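Local coordinates for flagellar biosynthesis protein FlhA (Bacillus subtilis, PDB 3MIX) that takes part in the export of flagellar proteins, providing through its cytosolic domain an adaptor for delivery of late flagellar building blocks to the type III secretion system, at residues I338-P343 / L363-L368; P48-F53 / V90-D95; I190-T195 / L218-I223; L57-D62 / L118-Y123; L80-G85 / S236-V241. All blocks are in the same frame, centred on the assembly; numbering follows the deposited sequence.

Contact 1: residues I338-P343 / L363-L368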
# COMPACT_ATOMS: atom_id res chain seq x y z
N ILE A 338 1.31 16.46 5.77
CA ILE A 338 -0.07 16.04 5.51
C ILE A 338 -0.81 17.17 4.80
O ILE A 338 -0.46 18.33 4.97
CB ILE A 338 -0.80 15.66 6.84
CG1 ILE A 338 -0.30 14.31 7.36
CG2 ILE A 338 -2.32 15.59 6.65
CD1 ILE A 338 0.44 14.39 8.67
N LEU A 339 -1.82 16.83 3.99
CA LEU A 339 -2.63 17.82 3.28
C LEU A 339 -4.13 17.66 3.56
O LEU A 339 -4.70 16.60 3.33
CB LEU A 339 -2.36 17.74 1.77
CG LEU A 339 -3.04 18.74 0.84
CD1 LEU A 339 -2.56 20.18 1.10
CD2 LEU A 339 -2.81 18.38 -0.61
N LEU A 340 -4.77 18.72 4.05
CA LEU A 340 -6.23 18.72 4.27
C LEU A 340 -6.96 19.45 3.17
O LEU A 340 -6.47 20.45 2.64
CB LEU A 340 -6.60 19.38 5.61
CG LEU A 340 -6.79 18.55 6.88
CD1 LEU A 340 -7.23 19.48 8.01
CD2 LEU A 340 -7.79 17.41 6.72
N CYS A 341 -8.15 18.96 2.83
CA CYS A 341 -9.02 19.59 1.85
C CYS A 341 -10.44 19.14 2.11
O CYS A 341 -10.68 18.31 2.99
CB CYS A 341 -8.58 19.28 0.42
SG CYS A 341 -8.59 17.52 -0.01
N SER A 342 -11.39 19.70 1.36
CA SER A 342 -12.79 19.39 1.58
C SER A 342 -13.11 18.04 0.97
O SER A 342 -12.46 17.65 -0.00
CB SER A 342 -13.71 20.48 1.00
OG SER A 342 -13.65 20.52 -0.41
N PRO A 343 -14.09 17.31 1.55
CA PRO A 343 -14.48 15.96 1.12
C PRO A 343 -14.74 15.77 -0.39
O PRO A 343 -14.21 14.80 -0.95
CB PRO A 343 -15.75 15.67 1.93
CG PRO A 343 -15.66 16.55 3.12
CD PRO A 343 -14.79 17.72 2.79
N LEU A 363 -5.89 14.16 3.28
CA LEU A 363 -7.03 13.88 4.15
C LEU A 363 -8.18 14.83 3.86
O LEU A 363 -7.97 15.89 3.29
CB LEU A 363 -6.62 13.98 5.62
CG LEU A 363 -5.50 13.07 6.12
CD1 LEU A 363 -5.35 13.24 7.63
CD2 LEU A 363 -5.73 11.58 5.73
N SER A 364 -9.38 14.43 4.25
CA SER A 364 -10.50 15.35 4.28
C SER A 364 -10.86 15.72 5.74
O SER A 364 -10.55 14.96 6.66
CB SER A 364 -11.70 14.80 3.50
OG SER A 364 -12.58 14.08 4.33
N TYR A 365 -11.49 16.87 5.92
CA TYR A 365 -11.84 17.37 7.26
C TYR A 365 -12.68 16.37 8.03
O TYR A 365 -12.55 16.25 9.25
CB TYR A 365 -12.58 18.71 7.18
CG TYR A 365 -11.91 19.75 6.32
CD1 TYR A 365 -10.63 20.22 6.62
CD2 TYR A 365 -12.55 20.27 5.20
CE1 TYR A 365 -10.00 21.18 5.82
CE2 TYR A 365 -11.94 21.24 4.40
CZ TYR A 365 -10.65 21.68 4.72
OH TYR A 365 -10.04 22.63 3.92
N ASN A 366 -13.54 15.65 7.31
CA ASN A 366 -14.44 14.66 7.91
C ASN A 366 -13.78 13.32 8.26
O ASN A 366 -14.46 12.37 8.67
CB ASN A 366 -15.64 14.42 6.98
CG ASN A 366 -16.64 15.57 7.00
OD1 ASN A 366 -17.67 15.50 6.34
ND2 ASN A 366 -16.34 16.64 7.75
N GLU A 367 -12.46 13.24 8.08
CA GLU A 367 -11.69 12.04 8.43
C GLU A 367 -10.89 12.31 9.69
O GLU A 367 -10.36 11.40 10.30
CB GLU A 367 -10.79 11.60 7.26
CG GLU A 367 -11.57 11.34 5.95
CD GLU A 367 -10.68 11.08 4.76
OE1 GLU A 367 -9.47 11.41 4.80
OE2 GLU A 367 -11.19 10.54 3.75
N LEU A 368 -10.82 13.58 10.06
CA LEU A 368 -10.31 13.98 11.37
C LEU A 368 -11.47 14.14 12.34
O LEU A 368 -12.45 14.80 12.04
CB LEU A 368 -9.51 15.28 11.28
CG LEU A 368 -8.23 15.23 10.46
CD1 LEU A 368 -7.59 16.60 10.42
CD2 LEU A 368 -7.23 14.18 10.97
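I338 opens the contact, its CG2 lying 4.0 Å from L363 CD1, the two side chains passing at a slant. At L339 the backbone takes over: L363 N donates to L339 O at 2.7 Å, meeting it almost head-on to the carbonyl (C=O...N 170°). L340, paired in parallel with L363, carries most of the apolar contact. Its CD1 sits at the edge of the Y365 ring, 3.7 Å from CD1 of that tyrosine, and meets L368 CD1 tip to tip at 3.8 Å, while L340 CD2 rests on L363 CB and the carbonyl carbon of S364. An alanine here would keep CB near the tyrosine ring but would probably leave L368 CD1 and L363 CB without the leucine methyls they pack on. C341 N returns a bond to L363 O (3.1 Å), and C341 O lies 3.4 Å above one face of the Y365 ring, toward its rim; the bond from Y365 N to the same oxygen is weak. S342 then turns its OG to E293, and P343 CA packs on S364 CB (3.8 Å). The pair forms the two strands of a beta-alpha-beta unit whose connection runs through helix 343-353. L339 leans on V349 and L353 of that helix, L363 on I272 and F276 of helix 269-276, and strand 283-288 flanks I338 and L340.

Contact 2: residues P48-F53 / V90-D95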
# COMPACT_ATOMS: atom_id res chain seq x y z
N PRO A 48 2.41 -14.40 -6.48
CA PRO A 48 2.22 -13.05 -5.93
C PRO A 48 3.49 -12.42 -5.37
O PRO A 48 3.68 -11.21 -5.55
CB PRO A 48 1.17 -13.23 -4.81
CG PRO A 48 0.86 -14.65 -4.72
CD PRO A 48 1.71 -15.45 -5.71
N ILE A 49 4.36 -13.21 -4.74
CA ILE A 49 5.59 -12.69 -4.14
C ILE A 49 6.74 -13.65 -4.34
O ILE A 49 6.65 -14.82 -3.97
CB ILE A 49 5.48 -12.45 -2.59
CG1 ILE A 49 4.21 -11.69 -2.19
CG2 ILE A 49 6.76 -11.75 -2.06
CD1 ILE A 49 4.08 -11.46 -0.64
N GLU A 50 7.82 -13.15 -4.93
CA GLU A 50 8.98 -13.96 -5.19
C GLU A 50 10.20 -13.28 -4.62
O GLU A 50 10.45 -12.10 -4.89
CB GLU A 50 9.22 -14.14 -6.70
CG GLU A 50 8.08 -14.75 -7.47
CD GLU A 50 8.34 -14.69 -8.97
OE1 GLU A 50 9.14 -15.51 -9.45
OE2 GLU A 50 7.76 -13.81 -9.66
N PHE A 51 10.98 -14.04 -3.86
CA PHE A 51 12.26 -13.60 -3.36
C PHE A 51 13.33 -14.49 -3.99
O PHE A 51 13.33 -15.71 -3.80
CB PHE A 51 12.31 -13.69 -1.84
CG PHE A 51 13.60 -13.24 -1.24
CD1 PHE A 51 13.83 -11.89 -0.99
CD2 PHE A 51 14.59 -14.15 -0.91
CE1 PHE A 51 15.02 -11.46 -0.44
CE2 PHE A 51 15.79 -13.72 -0.35
CZ PHE A 51 16.00 -12.39 -0.12
N GLU A 52 14.21 -13.84 -4.76
CA GLU A 52 15.27 -14.48 -5.51
C GLU A 52 16.64 -14.01 -5.04
O GLU A 52 16.84 -12.83 -4.76
CB GLU A 52 15.12 -14.15 -6.99
CG GLU A 52 13.85 -14.70 -7.61
CD GLU A 52 13.79 -14.49 -9.11
OE1 GLU A 52 14.74 -13.91 -9.69
OE2 GLU A 52 12.77 -14.89 -9.72
N PHE A 53 17.57 -14.95 -4.98
CA PHE A 53 18.91 -14.70 -4.46
C PHE A 53 20.01 -15.44 -5.23
O PHE A 53 19.77 -16.49 -5.83
CB PHE A 53 18.98 -15.08 -2.98
CG PHE A 53 18.50 -16.48 -2.70
CD1 PHE A 53 17.13 -16.76 -2.60
CD2 PHE A 53 19.41 -17.53 -2.56
CE1 PHE A 53 16.68 -18.06 -2.35
CE2 PHE A 53 18.97 -18.82 -2.32
CZ PHE A 53 17.61 -19.09 -2.21
N VAL A 90 1.83 -16.92 0.56
CA VAL A 90 3.06 -17.68 0.48
C VAL A 90 4.10 -16.92 -0.35
O VAL A 90 3.79 -16.43 -1.44
CB VAL A 90 2.73 -19.06 -0.16
CG1 VAL A 90 3.98 -19.86 -0.52
CG2 VAL A 90 1.91 -19.86 0.81
N VAL A 91 5.33 -16.84 0.17
CA VAL A 91 6.45 -16.28 -0.59
C VAL A 91 7.21 -17.38 -1.32
O VAL A 91 7.54 -18.42 -0.74
CB VAL A 91 7.44 -15.44 0.27
CG1 VAL A 91 8.52 -14.89 -0.63
CG2 VAL A 91 6.69 -14.28 0.98
N ARG A 92 7.45 -17.16 -2.60
CA ARG A 92 8.19 -18.11 -3.39
C ARG A 92 9.68 -17.78 -3.26
O ARG A 92 10.10 -16.64 -3.48
CB ARG A 92 7.72 -18.07 -4.84
CG ARG A 92 7.84 -19.40 -5.56
CD ARG A 92 9.02 -19.43 -6.50
NE ARG A 92 8.64 -19.09 -7.87
CZ ARG A 92 8.66 -19.94 -8.90
NH1 ARG A 92 9.04 -21.20 -8.72
NH2 ARG A 92 8.28 -19.53 -10.10
N ILE A 93 10.47 -18.77 -2.89
CA ILE A 93 11.89 -18.58 -2.65
C ILE A 93 12.76 -19.41 -3.64
O ILE A 93 12.72 -20.63 -3.63
CB ILE A 93 12.18 -18.85 -1.15
CG1 ILE A 93 11.49 -17.76 -0.30
CG2 ILE A 93 13.69 -18.97 -0.86
CD1 ILE A 93 11.21 -18.17 1.12
N ARG A 94 13.53 -18.71 -4.49
CA ARG A 94 14.37 -19.34 -5.53
C ARG A 94 15.80 -18.81 -5.53
O ARG A 94 16.01 -17.60 -5.58
CB ARG A 94 13.85 -19.01 -6.93
CG ARG A 94 12.61 -19.72 -7.39
CD ARG A 94 12.62 -19.90 -8.92
NE ARG A 94 12.68 -18.64 -9.67
CZ ARG A 94 13.55 -18.38 -10.65
NH1 ARG A 94 14.44 -19.30 -11.04
NH2 ARG A 94 13.51 -17.20 -11.26
N ASP A 95 16.78 -19.71 -5.52
CA ASP A 95 18.13 -19.30 -5.91
C ASP A 95 18.12 -18.94 -7.39
O ASP A 95 17.40 -19.56 -8.19
CB ASP A 95 19.19 -20.37 -5.59
CG ASP A 95 18.80 -21.74 -6.08
OD1 ASP A 95 18.06 -22.44 -5.36
OD2 ASP A 95 19.25 -22.12 -7.19
O HOH W 1 4.34 -16.12 -3.99
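The F53 ring lies over the backbone of D95, whose CA stands 3.8 Å from the ring centroid in a CH-pi contact, and its edge meets I93, with F53 CE1 3.5 Å from I93 CG2. CG of F53 sits between the backbone N and the carbonyl carbon (chi1 52°), which starts the ring toward the neighbouring strand. An alanine here would probably leave the I93 methyl and the D95 backbone without their aromatic cover and open a gap beside them. The face bearing E50, E52, R92 and R94 is charged instead. E52 and R94 run side by side in the same direction, and R94 NH2 reaches E52 OE2 at 2.9 Å in a salt bridge; the carboxylate and guanidinium planes are 83° apart, and the donor comes from above the carboxylate. E50 and R92 also run together, but E50 OE1 is 3.9 Å from R92 NE, a long ion pair, and that oxygen is hydrogen-bonded to H45. At the start of the pair, the I49 and V91 side chains pass at a slant, I49 CG2 lying 3.9 Å from V91 CG1. Parallel backbone bonds join the strands throughout, among them F51 N to R92 O (2.8 Å). Strand 92-95 is an outermost strand of the four-stranded mixed sheet, while 49-53 lies inside, bonded on its other flank to strand 103-108; helix 69-84 packs on V91 and I93, and helix 170-189 on I49 and F51.

Contact 3: residues I190-T195 / L218-I223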
# COMPACT_ATOMS: atom_id res chain seq x y z
N ILE A 190 -3.81 -7.39 -2.09
CA ILE A 190 -5.16 -7.75 -1.63
C ILE A 190 -5.95 -8.29 -2.85
O ILE A 190 -6.84 -7.63 -3.38
CB ILE A 190 -5.86 -6.56 -0.89
CG1 ILE A 190 -7.26 -6.94 -0.38
CG2 ILE A 190 -5.98 -5.35 -1.79
CD1 ILE A 190 -7.31 -7.79 0.83
N GLY A 191 -5.60 -9.49 -3.31
CA GLY A 191 -6.31 -10.15 -4.38
C GLY A 191 -7.63 -10.75 -3.95
O GLY A 191 -8.09 -10.56 -2.81
N ARG A 192 -8.23 -11.54 -4.85
CA ARG A 192 -9.54 -12.12 -4.59
C ARG A 192 -9.45 -13.14 -3.50
O ARG A 192 -10.34 -13.22 -2.63
CB ARG A 192 -10.12 -12.77 -5.85
CG ARG A 192 -11.62 -13.13 -5.69
CD ARG A 192 -12.13 -13.94 -6.91
NE ARG A 192 -13.52 -14.32 -6.73
CZ ARG A 192 -14.56 -13.51 -6.93
NH1 ARG A 192 -14.39 -12.24 -7.32
NH2 ARG A 192 -15.79 -13.96 -6.73
N GLN A 193 -8.38 -13.92 -3.54
CA GLN A 193 -8.16 -14.93 -2.51
C GLN A 193 -8.11 -14.29 -1.11
O GLN A 193 -8.75 -14.79 -0.19
CB GLN A 193 -6.87 -15.75 -2.83
CG GLN A 193 -7.09 -16.76 -4.03
CD GLN A 193 -5.94 -17.77 -4.25
OE1 GLN A 193 -4.81 -17.56 -3.80
NE2 GLN A 193 -6.24 -18.87 -4.92
N GLU A 194 -7.36 -13.20 -0.95
CA GLU A 194 -7.25 -12.54 0.36
C GLU A 194 -8.57 -11.86 0.74
O GLU A 194 -8.98 -11.90 1.89
CB GLU A 194 -6.14 -11.48 0.32
CG GLU A 194 -4.72 -12.05 0.21
CD GLU A 194 -4.36 -12.54 -1.20
OE1 GLU A 194 -5.09 -12.31 -2.22
OE2 GLU A 194 -3.31 -13.19 -1.29
N THR A 195 -9.25 -11.28 -0.23
CA THR A 195 -10.55 -10.67 0.04
C THR A 195 -11.54 -11.71 0.56
O THR A 195 -12.22 -11.48 1.58
CB THR A 195 -11.05 -9.95 -1.20
OG1 THR A 195 -10.05 -8.99 -1.55
CG2 THR A 195 -12.39 -9.25 -0.96
N LEU A 218 -22.98 -5.97 -3.71
CA LEU A 218 -21.56 -5.89 -4.02
C LEU A 218 -20.92 -7.24 -4.28
O LEU A 218 -21.02 -8.15 -3.45
CB LEU A 218 -20.82 -5.15 -2.89
CG LEU A 218 -21.25 -3.70 -2.63
CD1 LEU A 218 -20.34 -3.03 -1.56
CD2 LEU A 218 -21.26 -2.86 -3.91
N SER A 219 -20.24 -7.38 -5.42
CA SER A 219 -19.48 -8.59 -5.70
C SER A 219 -18.22 -8.65 -4.85
O SER A 219 -17.75 -7.62 -4.34
CB SER A 219 -19.09 -8.63 -7.19
OG SER A 219 -18.16 -7.57 -7.45
N VAL A 220 -17.62 -9.84 -4.73
CA VAL A 220 -16.29 -9.92 -4.10
C VAL A 220 -15.32 -8.92 -4.75
O VAL A 220 -14.53 -8.26 -4.06
CB VAL A 220 -15.72 -11.37 -4.15
CG1 VAL A 220 -14.27 -11.41 -3.63
CG2 VAL A 220 -16.66 -12.35 -3.35
N GLY A 221 -15.41 -8.80 -6.08
CA GLY A 221 -14.51 -7.92 -6.86
C GLY A 221 -14.66 -6.46 -6.50
O GLY A 221 -13.68 -5.74 -6.39
N ASP A 222 -15.90 -6.03 -6.28
CA ASP A 222 -16.17 -4.68 -5.81
C ASP A 222 -15.53 -4.40 -4.44
O ASP A 222 -14.94 -3.35 -4.21
CB ASP A 222 -17.69 -4.45 -5.72
CG ASP A 222 -18.37 -4.52 -7.06
OD1 ASP A 222 -17.67 -4.40 -8.08
OD2 ASP A 222 -19.61 -4.71 -7.11
N ILE A 223 -15.67 -5.34 -3.52
CA ILE A 223 -15.10 -5.21 -2.17
C ILE A 223 -13.58 -5.15 -2.22
O ILE A 223 -12.96 -4.31 -1.56
CB ILE A 223 -15.57 -6.37 -1.26
CG1 ILE A 223 -17.10 -6.35 -1.13
CG2 ILE A 223 -14.84 -6.38 0.08
CD1 ILE A 223 -17.62 -7.59 -0.41
O HOH W 2 -18.46 -12.16 -6.27
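R192 reaches across to V220 with a chain extended from CG to NE. CG is anti to the backbone N (chi1 -168°) and touches V220 CG1 at 3.8 Å. At the tip CZ is 3.7 Å from V220 CB, NH1 3.5 Å from the same atom, and NH2 3.8 Å from V220 CG2. The two side chains cross at about a right angle, and V220 CB sits over one guanidinium face, toward its rim. NH2 also donates to a water, 3.3 Å away, that accepts from V220 N as well and so bridges the two segments. Each segment runs from a loop into the first turn of a helix, 192-205 and 220-232, with G191 and S219 at the N-cap positions. In the second, S219 and D222 form a capping box, with D222 N bonded to S219 OG and S219 N to D222 OD2. Deeper in, T195 CG2 packs against I223 CG2 at 3.9 Å, while T195 OG1 and T195 N both donate to G191 O.

Contact 4: residues L57-D62 / L118-Y123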
# COMPACT_ATOMS: atom_id res chain seq x y z
N LEU A 57 23.76 -16.29 -0.99
CA LEU A 57 22.70 -16.08 -0.00
C LEU A 57 21.95 -17.37 0.37
O LEU A 57 20.88 -17.32 0.97
CB LEU A 57 21.74 -14.96 -0.47
CG LEU A 57 22.36 -13.61 -0.85
CD1 LEU A 57 21.29 -12.54 -1.01
CD2 LEU A 57 23.42 -13.14 0.15
N ILE A 58 22.53 -18.51 0.01
CA ILE A 58 21.97 -19.83 0.35
C ILE A 58 21.93 -20.11 1.87
O ILE A 58 20.93 -20.65 2.35
CB ILE A 58 22.67 -20.99 -0.44
CG1 ILE A 58 22.17 -21.00 -1.89
CG2 ILE A 58 22.41 -22.35 0.22
CD1 ILE A 58 22.84 -22.02 -2.80
N PRO A 59 22.99 -19.73 2.63
CA PRO A 59 22.95 -20.00 4.08
C PRO A 59 21.74 -19.40 4.81
O PRO A 59 21.16 -20.07 5.66
CB PRO A 59 24.25 -19.37 4.59
CG PRO A 59 25.17 -19.43 3.43
CD PRO A 59 24.29 -19.17 2.22
N LEU A 60 21.36 -18.16 4.48
CA LEU A 60 20.18 -17.57 5.12
C LEU A 60 18.86 -18.17 4.64
O LEU A 60 17.91 -18.25 5.40
CB LEU A 60 20.15 -16.04 5.05
CG LEU A 60 19.73 -15.28 3.79
CD1 LEU A 60 18.80 -14.16 4.16
CD2 LEU A 60 20.97 -14.74 3.11
N ALA A 61 18.84 -18.64 3.39
CA ALA A 61 17.63 -19.22 2.81
C ALA A 61 17.27 -20.64 3.29
O ALA A 61 16.09 -20.96 3.39
CB ALA A 61 17.68 -19.16 1.29
N ASP A 62 18.27 -21.47 3.59
CA ASP A 62 18.00 -22.91 3.77
C ASP A 62 17.42 -23.39 5.12
O ASP A 62 16.42 -24.12 5.12
CB ASP A 62 19.19 -23.77 3.34
CG ASP A 62 18.76 -24.96 2.48
OD1 ASP A 62 17.64 -25.48 2.70
OD2 ASP A 62 19.54 -25.36 1.58
N LEU A 118 23.75 -8.67 0.24
CA LEU A 118 24.05 -8.97 1.63
C LEU A 118 25.41 -9.63 1.80
O LEU A 118 25.84 -10.44 0.97
CB LEU A 118 22.96 -9.84 2.25
CG LEU A 118 21.54 -9.27 2.42
CD1 LEU A 118 20.60 -10.39 2.84
CD2 LEU A 118 21.49 -8.11 3.42
N LEU A 119 26.09 -9.26 2.88
CA LEU A 119 27.33 -9.91 3.29
C LEU A 119 27.05 -10.60 4.62
O LEU A 119 27.08 -9.97 5.68
CB LEU A 119 28.45 -8.87 3.41
CG LEU A 119 28.89 -8.15 2.13
CD1 LEU A 119 29.69 -6.90 2.47
CD2 LEU A 119 29.70 -9.07 1.22
N LEU A 120 26.75 -11.89 4.54
CA LEU A 120 26.20 -12.66 5.67
C LEU A 120 27.08 -12.65 6.91
O LEU A 120 26.58 -12.67 8.03
CB LEU A 120 25.92 -14.11 5.25
CG LEU A 120 25.50 -14.44 3.82
CD1 LEU A 120 26.75 -14.79 2.98
CD2 LEU A 120 24.52 -15.59 3.81
N ASP A 121 28.39 -12.62 6.68
CA ASP A 121 29.37 -12.64 7.77
C ASP A 121 29.60 -11.24 8.34
O ASP A 121 30.47 -11.04 9.18
CB ASP A 121 30.69 -13.25 7.28
CG ASP A 121 30.49 -14.40 6.30
OD1 ASP A 121 29.89 -14.18 5.22
OD2 ASP A 121 30.95 -15.53 6.59
N HIS A 122 28.80 -10.26 7.89
CA HIS A 122 29.00 -8.86 8.27
C HIS A 122 27.82 -8.22 9.01
O HIS A 122 26.87 -8.90 9.40
CB HIS A 122 29.39 -8.02 7.04
CG HIS A 122 30.76 -8.33 6.52
ND1 HIS A 122 31.88 -7.62 6.91
CD2 HIS A 122 31.19 -9.26 5.64
CE1 HIS A 122 32.94 -8.11 6.30
NE2 HIS A 122 32.55 -9.10 5.52
N TYR A 123 27.93 -6.91 9.22
CA TYR A 123 26.91 -6.09 9.87
C TYR A 123 26.88 -4.69 9.24
O TYR A 123 27.90 -4.21 8.73
CB TYR A 123 27.15 -5.96 11.38
CG TYR A 123 27.19 -7.26 12.16
CD1 TYR A 123 26.03 -7.81 12.71
CD2 TYR A 123 28.41 -7.93 12.38
CE1 TYR A 123 26.07 -9.00 13.44
CE2 TYR A 123 28.46 -9.13 13.11
CZ TYR A 123 27.28 -9.65 13.64
OH TYR A 123 27.32 -10.82 14.36
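L120 and L60 make the tight part of this contact, their CD2 methyls 3.7 Å apart where the two side chains cross at about a right angle. The same L120 methyl is also applied to the ring of P59, lying 3.9 Å from P59 CB and equally near CG and CD of that proline, so that one carbon fits against three ring atoms and a leucine. Beside this group L57 CD2 rests on L118, 3.7 Å from its carbonyl O and 3.9 Å from its CB. The arrangement joins the first turn of helix 58-62, with L57 at the N-cap position, to the connection that leaves strand 111-117; there a type I turn from L119 to H122, closed by the bond from H122 N to L119 O (2.8 Å), carries L120 at its second position. Elsewhere the leucines are more widely spaced: L60 CD1 and L118 CD1 are 4.4 Å apart, as are L57 CD2 and L120 CG. L118 nevertheless remains buried, packed on P170, V173 and V174 of helix 170-189, and Y104 of strand 103-108 touches both L57 and L118. On the solvent side lie L119, whose side chain starts away from the helix, and the exposed D121, H122 and Y123 that follow.

Contact 5: residues L80-G85 / S236-V241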
# COMPACT_ATOMS: atom_id res chain seq x y z
N LEU A 80 2.36 -7.60 9.57
CA LEU A 80 1.63 -6.84 8.57
C LEU A 80 0.15 -7.16 8.61
O LEU A 80 -0.65 -6.31 8.27
CB LEU A 80 2.20 -7.12 7.18
CG LEU A 80 3.58 -6.52 6.99
CD1 LEU A 80 3.98 -6.76 5.56
CD2 LEU A 80 3.57 -5.03 7.33
N ALA A 81 -0.20 -8.38 9.01
CA ALA A 81 -1.59 -8.72 9.26
C ALA A 81 -2.17 -7.83 10.35
O ALA A 81 -3.30 -7.34 10.20
CB ALA A 81 -1.74 -10.20 9.64
N LEU A 82 -1.39 -7.61 11.42
CA LEU A 82 -1.88 -6.84 12.57
C LEU A 82 -1.84 -5.36 12.26
O LEU A 82 -2.71 -4.61 12.71
CB LEU A 82 -1.11 -7.14 13.88
CG LEU A 82 -1.19 -8.59 14.40
CD1 LEU A 82 -0.16 -8.87 15.50
CD2 LEU A 82 -2.62 -8.93 14.92
N GLU A 83 -0.84 -4.92 11.51
CA GLU A 83 -0.75 -3.49 11.21
C GLU A 83 -1.65 -3.09 10.03
O GLU A 83 -2.21 -2.00 10.03
CB GLU A 83 0.68 -3.14 10.89
CG GLU A 83 0.90 -1.68 10.60
CD GLU A 83 2.33 -1.44 10.16
OE1 GLU A 83 3.21 -2.27 10.49
OE2 GLU A 83 2.59 -0.39 9.51
N LEU A 84 -1.79 -3.97 9.02
CA LEU A 84 -2.47 -3.58 7.78
C LEU A 84 -3.85 -4.23 7.63
O LEU A 84 -4.72 -3.66 6.95
CB LEU A 84 -1.60 -3.89 6.53
CG LEU A 84 -0.24 -3.22 6.36
CD1 LEU A 84 0.40 -3.65 5.03
CD2 LEU A 84 -0.32 -1.71 6.43
N GLY A 85 -4.03 -5.39 8.27
CA GLY A 85 -5.21 -6.21 8.08
C GLY A 85 -5.08 -7.10 6.85
O GLY A 85 -6.01 -7.81 6.51
N SER A 236 -5.32 1.10 7.17
CA SER A 236 -5.47 -0.29 7.59
C SER A 236 -6.91 -0.80 7.31
O SER A 236 -7.90 -0.03 7.44
CB SER A 236 -5.18 -0.41 9.09
OG SER A 236 -5.52 -1.69 9.59
N ILE A 237 -7.01 -2.07 6.94
CA ILE A 237 -8.30 -2.74 6.75
C ILE A 237 -8.62 -3.74 7.88
O ILE A 237 -9.43 -4.65 7.67
CB ILE A 237 -8.42 -3.41 5.35
CG1 ILE A 237 -7.34 -4.50 5.16
CG2 ILE A 237 -8.31 -2.32 4.21
CD1 ILE A 237 -7.47 -5.31 3.88
N ARG A 238 -8.00 -3.56 9.06
CA ARG A 238 -8.36 -4.36 10.26
C ARG A 238 -9.80 -4.23 10.74
O ARG A 238 -10.36 -5.20 11.23
CB ARG A 238 -7.44 -4.04 11.44
CG ARG A 238 -6.03 -4.51 11.08
CD ARG A 238 -5.40 -5.27 12.13
NE ARG A 238 -6.30 -6.12 12.90
CZ ARG A 238 -6.11 -6.36 14.19
NH1 ARG A 238 -6.93 -7.13 14.86
NH2 ARG A 238 -5.09 -5.79 14.80
N ASN A 239 -10.38 -3.04 10.61
CA ASN A 239 -11.71 -2.79 11.11
C ASN A 239 -12.72 -3.20 10.02
O ASN A 239 -13.36 -2.35 9.36
CB ASN A 239 -11.88 -1.32 11.51
CG ASN A 239 -13.14 -1.09 12.37
OD1 ASN A 239 -13.28 -0.04 13.02
ND2 ASN A 239 -14.03 -2.08 12.40
N LEU A 240 -12.87 -4.50 9.87
CA LEU A 240 -13.71 -5.07 8.85
C LEU A 240 -15.19 -4.81 9.11
O LEU A 240 -15.97 -4.65 8.16
CB LEU A 240 -13.46 -6.59 8.73
CG LEU A 240 -12.12 -7.05 8.16
CD1 LEU A 240 -11.97 -8.58 8.33
CD2 LEU A 240 -11.98 -6.61 6.68
N VAL A 241 -15.55 -4.77 10.40
CA VAL A 241 -16.93 -4.50 10.80
C VAL A 241 -17.40 -3.15 10.28
O VAL A 241 -18.42 -3.05 9.60
CB VAL A 241 -17.12 -4.67 12.34
CG1 VAL A 241 -18.55 -4.27 12.78
CG2 VAL A 241 -16.84 -6.15 12.72
O HOH W 3 -8.39 -7.30 8.10
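An ST turn at S236 meets the C-terminal end of helix 69-84, where L84 O accepts from I237 N at 2.8 Å (N-H...O 164°). In the turn, S236 OG takes the hydrogen of R238 N at 3.2 Å; the same hydroxyl lies 3.4 Å from both E83 O and L84 O, at best a weak bond to either. G85, with positive phi, is the first residue beyond the helix, and a CB on it would clash with the backbone of I237 and R238. The chain therefore comes close here, and R238 CG approaches G85 CA at 3.5 Å. This joins the helix end to the connection between helices 220-232 and 240-250. Farther out, L82 and R238 lie side by side, with L82 CD2 over one face of the guanidinium, 4.0 Å from NH2. A water donates to both G85 O and I237 O, while the I237 side chain packs on L227, L230 and L231 of helix 220-232.

In the fold
From the N terminus, strand 49-53 opens contact 2 and helix 58-62 opens contact 4 before helix 69-84 ends at contact 5. Contact 2 closes at strand 92-95 and contact 4 after strand 111-117, so contacts 2, 4 and 5 cross one another. Contacts 2 and 4 also touch, F53 meeting A61 and I58 beside the four-stranded sheet. Contact 3 joins the starts of helices 192-205 and 220-232 and is nested within the long loop that contact 5 closes between helix 69-84 and the approach to helix 240-250; contacts 3 and 5 touch where I190 packs on I237. Contact 1 follows in series, about 39 Å from contact 2 between centres and across the chain's centre, in its own beta-alpha-beta unit.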